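Local coordinates for protein IMPACT family member YigZ (Escherichia coli, PDB 1VI7) that is of unconfirmed physiological role but may bind guanyl ribonucleotides and hydrolyse ribonucleoside triphosphates, at residues S23-M28 with V117-G122; M28-D33 with K39-S44; A79-K84 with L111-L116. All coordinates share one frame; numbering follows the deposited sequence.

Overall arrangement
All three contacts lie in the N-terminal part of the chain, within one sequence-family region. Contacts 1 and 2 both use strand 23-31, whose alternating side chains serve opposite faces of the five-stranded antiparallel sheet: helix 113-128 packs on one and helix 34-48 on the other. Contact 1 is buried and aromatic, with two rings and an alanine methyl. Contact 2 is partly buried and rests on a single phenylalanine. Contact 3, about 10 Å from contact 1 between centres, holds the first turn of the same helix 113-128 to a loop; it mixes methyl packing with a weak hydroxyl pair and is buried on the whole, T81 and L116 being buried and T113 exposed.

Contact 1 (S23-M28 with V117-G122); sequences SRFITM and VKAYGG
Helix-on-sheet packing joins these segments: F25, near the start of strand 23-31, meets A119 and Y120 of helix 113-128, which lies across one face of the five-stranded antiparallel sheet. The phenyl ring stands between the strand and the helix: CB already points toward the helix, and with CG anti to the carbonyl carbon (chi1 -53°) the ring stands with one face to A119. The methyl of A119 sits almost centrally over that face, with CB 3.7 Å from the centroid of the F25 ring and only 14° off the normal, a CH-pi contact. Alanine suits the place because its short side chain lets the helix come close, the CA atoms of F25 and A119 being 7.2 Å apart.

Y120 meets the same phenyl differently. Its CB points away from the strand, but the long side chain brings its phenol end back, and the two rings form a T-shaped pair in which the edge of F25 is turned toward the face of Y120. Their planes stand at 83° and their centroids are 5.7 Å apart. The nearest approach is at the phenol end, where CE2 of F25 is 4.0 Å from OH of Y120. Were F25 an alanine, the A119 methyl would probably lose the ring face it rests on and the Y120 ring its edge-on partner.

F25 also touches I20 and R104 on the adjoining strands 14-20 and 98-105. Across the two segments the interaction is apolar and aromatic, so it depends on shape and ring orientation, while the phenol hydroxyl, near the plane of the phenyl, is hydrogen-bonded to E77, outside the two segments; tyrosine thus gives both an aromatic surface and a satisfied polar end.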
loop_
_atom_site.group_PDB
_atom_site.type_symbol
_atom_site.label_atom_id
_atom_site.label_comp_id
_atom_site.label_asym_id
_atom_site.label_seq_id
_atom_site.Cartn_x
_atom_site.Cartn_y
_atom_site.Cartn_z
ATOM N N SER A 23 -5.557 -27.768 14.635
ATOM C CA SER A 23 -5.991 -26.384 14.714
ATOM C C SER A 23 -6.118 -25.779 13.334
ATOM O O SER A 23 -5.602 -26.369 12.373
ATOM C CB SER A 23 -4.955 -25.610 15.544
ATOM O OG SER A 23 -4.715 -26.300 16.772
ATOM N N ARG A 24 -6.663 -24.579 13.155
ATOM C CA ARG A 24 -6.840 -24.125 11.761
ATOM C C ARG A 24 -6.381 -22.719 11.496
ATOM O O ARG A 24 -7.021 -21.725 11.839
ATOM C CB ARG A 24 -8.282 -24.371 11.367
ATOM C CG ARG A 24 -8.799 -23.847 10.069
ATOM C CD ARG A 24 -8.352 -24.528 8.830
ATOM N NE ARG A 24 -8.362 -25.956 8.776
ATOM C CZ ARG A 24 -7.460 -26.819 9.214
ATOM N NH1 ARG A 24 -6.347 -26.412 9.818
ATOM N NH2 ARG A 24 -7.646 -28.129 9.061
ATOM N N PHE A 25 -5.262 -22.647 10.763
ATOM C CA PHE A 25 -4.656 -21.386 10.399
ATOM C C PHE A 25 -4.861 -21.025 8.926
ATOM O O PHE A 25 -4.280 -21.656 8.023
ATOM C CB PHE A 25 -3.175 -21.402 10.721
ATOM C CG PHE A 25 -2.772 -21.771 12.111
ATOM C CD1 PHE A 25 -2.428 -23.078 12.424
ATOM C CD2 PHE A 25 -2.660 -20.800 13.107
ATOM C CE1 PHE A 25 -2.004 -23.431 13.690
ATOM C CE2 PHE A 25 -2.250 -21.144 14.368
ATOM C CZ PHE A 25 -1.923 -22.452 14.664
ATOM N N ILE A 26 -5.532 -19.906 8.696
ATOM C CA ILE A 26 -5.837 -19.398 7.399
ATOM C C ILE A 26 -5.285 -17.996 7.172
ATOM O O ILE A 26 -5.879 -17.003 7.547
ATOM C CB ILE A 26 -7.350 -19.357 7.106
ATOM N N THR A 27 -4.172 -17.959 6.435
ATOM C CA THR A 27 -3.497 -16.736 6.060
ATOM C C THR A 27 -4.167 -16.105 4.852
ATOM O O THR A 27 -4.549 -16.853 3.945
ATOM C CB THR A 27 -2.026 -17.002 5.663
ATOM O OG1 THR A 27 -1.467 -17.851 6.676
ATOM C CG2 THR A 27 -1.261 -15.678 5.618
ATOM N N MET A 28 -4.343 -14.805 4.876
ATOM C CA MET A 28 -4.981 -14.082 3.791
ATOM C C MET A 28 -4.209 -12.789 3.529
ATOM O O MET A 28 -3.907 -12.019 4.429
ATOM C CB MET A 28 -6.447 -13.793 4.126
ATOM C CG MET A 28 -7.295 -15.053 4.318
ATOM S SD MET A 28 -8.947 -14.716 4.978
ATOM C CE MET A 28 -9.506 -13.504 3.767
ATOM N N VAL A 117 5.254 -19.489 16.159
ATOM C CA VAL A 117 6.063 -18.750 15.207
ATOM C C VAL A 117 6.052 -19.415 13.848
ATOM O O VAL A 117 5.876 -18.724 12.837
ATOM C CB VAL A 117 7.511 -18.556 15.701
ATOM C CG1 VAL A 117 8.443 -18.132 14.572
ATOM C CG2 VAL A 117 7.491 -17.534 16.837
ATOM N N LYS A 118 6.134 -20.750 13.790
ATOM C CA LYS A 118 6.116 -21.394 12.475
ATOM C C LYS A 118 4.714 -21.400 11.875
ATOM O O LYS A 118 4.533 -21.563 10.653
ATOM C CB LYS A 118 6.743 -22.762 12.495
ATOM C CG LYS A 118 7.900 -22.983 13.431
ATOM C CD LYS A 118 9.286 -22.854 12.804
ATOM C CE LYS A 118 10.357 -22.742 13.885
ATOM N NZ LYS A 118 10.394 -23.947 14.781
ATOM N N ALA A 119 3.691 -21.141 12.680
ATOM C CA ALA A 119 2.331 -21.145 12.193
ATOM C C ALA A 119 1.956 -19.769 11.643
ATOM O O ALA A 119 1.155 -19.650 10.718
ATOM C CB ALA A 119 1.354 -21.585 13.253
ATOM N N TYR A 120 2.565 -18.742 12.198
ATOM C CA TYR A 120 2.284 -17.383 11.783
ATOM C C TYR A 120 3.280 -16.897 10.756
ATOM O O TYR A 120 2.859 -16.489 9.678
ATOM C CB TYR A 120 2.254 -16.487 13.021
ATOM C CG TYR A 120 0.987 -16.743 13.826
ATOM C CD1 TYR A 120 -0.230 -16.324 13.297
ATOM C CD2 TYR A 120 0.991 -17.415 15.042
ATOM C CE1 TYR A 120 -1.397 -16.556 13.985
ATOM C CE2 TYR A 120 -0.184 -17.668 15.715
ATOM C CZ TYR A 120 -1.373 -17.216 15.194
ATOM O OH TYR A 120 -2.562 -17.434 15.850
ATOM N N GLY A 121 4.560 -16.885 11.112
ATOM C CA GLY A 121 5.608 -16.475 10.183
ATOM C C GLY A 121 5.489 -17.349 8.932
ATOM O O GLY A 121 5.201 -16.886 7.824
ATOM N N GLY A 122 5.547 -18.657 9.137
ATOM C CA GLY A 122 5.403 -19.645 8.098
ATOM C C GLY A 122 4.152 -19.507 7.256
ATOM O O GLY A 122 4.120 -19.899 6.092
#

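Contact 2 (M28-D33 with K39-S44); sequences MLAHTD and KAFVES
The F41 ring has the CB of A30 over one face, set off-centre toward the rim at 4.0 Å from the ring centroid, in a CH-pi contact 22° from the normal. At the edge, near the ring plane, the backbone O of M28 lies 4.1 Å from CE1 of F41. The methyl CG2 of T32 comes in obliquely beside CE2 of F41, the two side chains crossing at about a right angle. The ring reaches this spot because its CG lies between the backbone N and the carbonyl carbon (chi1 86°), turning the phenyl toward the strand.

A30 suits its place because its small methyl can lie against the ring face without holding the helix off the strand. T32 divides its two branches: CG2 goes to the phenyl, while OG1 is hydrogen-bonded to T99. Within the helix, OG of S44 donates to the backbone O of F41 at 2.9 Å, meeting the carbonyl nearly side-on at 97° and tilted from its plane.

F41 thus packs helix 34-48 against strand 23-31 and the residues that follow it, touching T99 on the adjacent strand 98-105 as well. L29, next to A30, points to the other face of the sheet and meets A127 and L128 of helix 113-128.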
loop_
_atom_site.group_PDB
_atom_site.type_symbol
_atom_site.label_atom_id
_atom_site.label_comp_id
_atom_site.label_asym_id
_atom_site.label_seq_id
_atom_site.Cartn_x
_atom_site.Cartn_y
_atom_site.Cartn_z
ATOM N N MET A 28 -4.343 -14.805 4.876
ATOM C CA MET A 28 -4.981 -14.082 3.791
ATOM C C MET A 28 -4.209 -12.789 3.529
ATOM O O MET A 28 -3.907 -12.019 4.429
ATOM C CB MET A 28 -6.447 -13.793 4.126
ATOM C CG MET A 28 -7.295 -15.053 4.318
ATOM S SD MET A 28 -8.947 -14.716 4.978
ATOM C CE MET A 28 -9.506 -13.504 3.767
ATOM N N LEU A 29 -3.653 -12.693 2.334
ATOM C CA LEU A 29 -2.905 -11.545 1.839
ATOM C C LEU A 29 -3.835 -10.700 0.949
ATOM O O LEU A 29 -4.897 -11.238 0.591
ATOM C CB LEU A 29 -1.741 -12.030 0.944
ATOM C CG LEU A 29 -0.406 -12.257 1.616
ATOM C CD1 LEU A 29 -0.562 -13.171 2.810
ATOM C CD2 LEU A 29 0.650 -12.787 0.655
ATOM N N ALA A 30 -3.418 -9.518 0.550
ATOM C CA ALA A 30 -4.224 -8.634 -0.274
ATOM C C ALA A 30 -3.549 -7.289 -0.481
ATOM O O ALA A 30 -2.750 -6.898 0.363
ATOM C CB ALA A 30 -5.546 -8.366 0.483
ATOM N N HIS A 31 -3.911 -6.532 -1.505
ATOM C CA HIS A 31 -3.320 -5.203 -1.740
ATOM C C HIS A 31 -3.940 -4.161 -0.826
ATOM O O HIS A 31 -5.169 -4.035 -0.745
ATOM C CB HIS A 31 -3.537 -4.802 -3.194
ATOM C CG HIS A 31 -3.176 -3.389 -3.533
ATOM N ND1 HIS A 31 -4.099 -2.369 -3.594
ATOM C CD2 HIS A 31 -1.989 -2.817 -3.851
ATOM C CE1 HIS A 31 -3.494 -1.245 -3.927
ATOM N NE2 HIS A 31 -2.202 -1.485 -4.094
ATOM N N THR A 32 -3.125 -3.419 -0.088
ATOM C CA THR A 32 -3.623 -2.408 0.849
ATOM C C THR A 32 -2.757 -1.153 0.814
ATOM O O THR A 32 -1.719 -1.097 1.473
ATOM C CB THR A 32 -3.614 -2.892 2.314
ATOM O OG1 THR A 32 -2.267 -3.179 2.720
ATOM C CG2 THR A 32 -4.495 -4.097 2.548
ATOM N N ASP A 33 -3.160 -0.150 0.029
ATOM C CA ASP A 33 -2.347 1.086 0.028
ATOM C C ASP A 33 -2.828 1.952 1.214
ATOM O O ASP A 33 -4.020 2.244 1.360
ATOM C CB ASP A 33 -2.346 1.834 -1.272
ATOM C CG ASP A 33 -1.490 3.082 -1.305
ATOM O OD1 ASP A 33 -1.301 3.680 -2.395
ATOM O OD2 ASP A 33 -0.971 3.496 -0.241
ATOM N N LYS A 39 -6.462 -1.763 7.671
ATOM C CA LYS A 39 -7.548 -1.932 8.632
ATOM C C LYS A 39 -8.842 -2.371 7.961
ATOM O O LYS A 39 -9.610 -3.166 8.507
ATOM C CB LYS A 39 -7.771 -0.616 9.372
ATOM C CG LYS A 39 -8.548 -0.795 10.671
ATOM C CD LYS A 39 -7.711 -0.286 11.846
ATOM C CE LYS A 39 -6.524 -1.228 12.081
ATOM N NZ LYS A 39 -7.003 -2.595 12.459
ATOM N N ALA A 40 -9.100 -1.816 6.775
ATOM C CA ALA A 40 -10.250 -2.183 5.985
ATOM C C ALA A 40 -10.549 -3.670 5.956
ATOM O O ALA A 40 -11.632 -4.089 6.402
ATOM C CB ALA A 40 -10.086 -1.657 4.563
ATOM N N PHE A 41 -9.652 -4.529 5.457
ATOM C CA PHE A 41 -9.998 -5.944 5.374
ATOM C C PHE A 41 -9.699 -6.764 6.592
ATOM O O PHE A 41 -10.034 -7.964 6.668
ATOM C CB PHE A 41 -9.487 -6.565 4.088
ATOM C CG PHE A 41 -8.078 -7.057 4.137
ATOM C CD1 PHE A 41 -7.797 -8.414 4.053
ATOM C CD2 PHE A 41 -7.031 -6.155 4.268
ATOM C CE1 PHE A 41 -6.493 -8.871 4.096
ATOM C CE2 PHE A 41 -5.735 -6.607 4.309
ATOM C CZ PHE A 41 -5.470 -7.963 4.227
ATOM N N VAL A 42 -9.202 -6.151 7.665
ATOM C CA VAL A 42 -9.047 -6.960 8.901
ATOM C C VAL A 42 -10.455 -7.247 9.430
ATOM O O VAL A 42 -10.766 -8.319 9.945
ATOM C CB VAL A 42 -8.159 -6.254 9.906
ATOM C CG1 VAL A 42 -6.894 -5.712 9.242
ATOM C CG2 VAL A 42 -8.894 -5.102 10.593
ATOM N N GLU A 43 -11.341 -6.258 9.238
ATOM C CA GLU A 43 -12.733 -6.350 9.625
ATOM C C GLU A 43 -13.393 -7.525 8.890
ATOM O O GLU A 43 -14.004 -8.381 9.530
ATOM C CB GLU A 43 -13.516 -5.077 9.273
ATOM C CG GLU A 43 -14.563 -4.647 10.284
ATOM C CD GLU A 43 -15.884 -5.381 10.217
ATOM O OE1 GLU A 43 -16.360 -5.902 11.260
ATOM O OE2 GLU A 43 -16.514 -5.423 9.132
ATOM N N SER A 44 -13.161 -7.570 7.572
ATOM C CA SER A 44 -13.778 -8.589 6.731
ATOM C C SER A 44 -13.391 -10.013 7.098
ATOM O O SER A 44 -14.210 -10.934 7.064
ATOM C CB SER A 44 -13.553 -8.361 5.248
ATOM O OG SER A 44 -12.321 -7.824 4.893
#

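Contact 3 (A79-K84 with L111-L116); sequences AGTAGK and LGTGGL
T81 crosses both L116 and T113 obliquely, offering each a different branch. Its methyl CG2 lies 3.4 Å from CD1 of L116 and also meets CB of that leucine, while OG1 turns to T113. The leucine's first torsion (chi1 -64°) places CG beside the backbone N, and with the chain then extended, CD1 anti to CA, that methyl reaches CG2 of T81. T113 holds its OG1 anti to the backbone N (chi1 174°), from where it forms a weak hydrogen bond with OG1 of T81 at 3.4 Å; either hydroxyl could be the donor. Threonine suits position 81, since one beta-branched residue supplies an apolar and a polar contact together.

The elements joined are the first turn of helix 113-128 and the loop that leads into helix 84-93. G112 is the N-cap residue of the first of these helices, and its backbone O accepts a bond from N of L116 at 3.2 Å. G115 fits this turn because a beta carbon there would run into CB of L111. T81 also touches V117, the residue after L116, while L116 reaches P78 and R104.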
loop_
_atom_site.group_PDB
_atom_site.type_symbol
_atom_site.label_atom_id
_atom_site.label_comp_id
_atom_site.label_asym_id
_atom_site.label_seq_id
_atom_site.Cartn_x
_atom_site.Cartn_y
_atom_site.Cartn_z
ATOM N N ALA A 79 3.067 -12.555 23.196
ATOM C CA ALA A 79 3.850 -11.468 22.647
ATOM C C ALA A 79 5.012 -11.911 21.769
ATOM O O ALA A 79 5.715 -12.866 22.111
ATOM C CB ALA A 79 4.355 -10.567 23.769
ATOM N N GLY A 80 5.217 -11.230 20.653
ATOM C CA GLY A 80 6.237 -11.422 19.676
ATOM C C GLY A 80 6.234 -12.771 18.966
ATOM O O GLY A 80 7.235 -13.139 18.314
ATOM N N THR A 81 5.114 -13.487 19.014
ATOM C CA THR A 81 5.009 -14.823 18.451
ATOM C C THR A 81 4.033 -14.937 17.312
ATOM O O THR A 81 4.001 -15.970 16.626
ATOM C CB THR A 81 4.705 -15.825 19.592
ATOM O OG1 THR A 81 5.559 -16.972 19.493
ATOM C CG2 THR A 81 3.263 -16.258 19.608
ATOM N N ALA A 82 3.147 -13.967 17.131
ATOM C CA ALA A 82 2.207 -13.995 16.004
ATOM C C ALA A 82 2.317 -12.680 15.259
ATOM O O ALA A 82 1.667 -12.513 14.233
ATOM C CB ALA A 82 0.760 -14.247 16.433
ATOM N N GLY A 83 3.113 -11.705 15.687
ATOM C CA GLY A 83 3.044 -10.435 14.937
ATOM C C GLY A 83 4.284 -10.154 14.151
ATOM O O GLY A 83 4.257 -9.907 12.950
ATOM N N LYS A 84 5.424 -10.066 14.871
ATOM C CA LYS A 84 6.680 -9.742 14.195
ATOM C C LYS A 84 7.057 -10.782 13.170
ATOM O O LYS A 84 7.319 -10.415 12.021
ATOM C CB LYS A 84 7.765 -9.439 15.202
ATOM C CG LYS A 84 7.974 -7.986 15.578
ATOM N N LEU A 111 0.370 -25.549 21.190
ATOM C CA LEU A 111 1.766 -25.770 20.799
ATOM C C LEU A 111 2.673 -24.654 21.307
ATOM O O LEU A 111 2.203 -23.543 21.520
ATOM C CB LEU A 111 1.904 -25.988 19.307
ATOM C CG LEU A 111 1.041 -25.201 18.335
ATOM C CD1 LEU A 111 1.660 -25.223 16.940
ATOM C CD2 LEU A 111 -0.373 -25.769 18.252
ATOM N N GLY A 112 3.943 -24.975 21.521
ATOM C CA GLY A 112 4.964 -24.127 22.020
ATOM C C GLY A 112 5.137 -22.761 21.422
ATOM O O GLY A 112 4.397 -22.305 20.553
ATOM N N THR A 113 6.146 -22.026 21.929
ATOM C CA THR A 113 6.390 -20.674 21.409
ATOM C C THR A 113 6.902 -20.773 19.973
ATOM O O THR A 113 6.391 -20.141 19.050
ATOM C CB THR A 113 7.330 -19.871 22.291
ATOM O OG1 THR A 113 7.628 -18.614 21.652
ATOM C CG2 THR A 113 8.630 -20.590 22.541
ATOM N N GLY A 114 7.798 -21.745 19.760
ATOM C CA GLY A 114 8.284 -22.064 18.428
ATOM C C GLY A 114 7.122 -22.420 17.503
ATOM O O GLY A 114 6.929 -21.810 16.457
ATOM N N GLY A 115 6.268 -23.325 17.952
ATOM C CA GLY A 115 5.126 -23.806 17.238
ATOM C C GLY A 115 4.248 -22.710 16.666
ATOM O O GLY A 115 3.693 -22.875 15.576
ATOM N N LEU A 116 4.016 -21.655 17.435
ATOM C CA LEU A 116 3.219 -20.513 17.022
ATOM C C LEU A 116 3.952 -19.685 15.971
ATOM O O LEU A 116 3.315 -19.226 15.043
ATOM C CB LEU A 116 2.910 -19.580 18.206
ATOM C CG LEU A 116 2.059 -20.210 19.310
ATOM C CD1 LEU A 116 1.769 -19.196 20.380
ATOM C CD2 LEU A 116 0.774 -20.786 18.714
#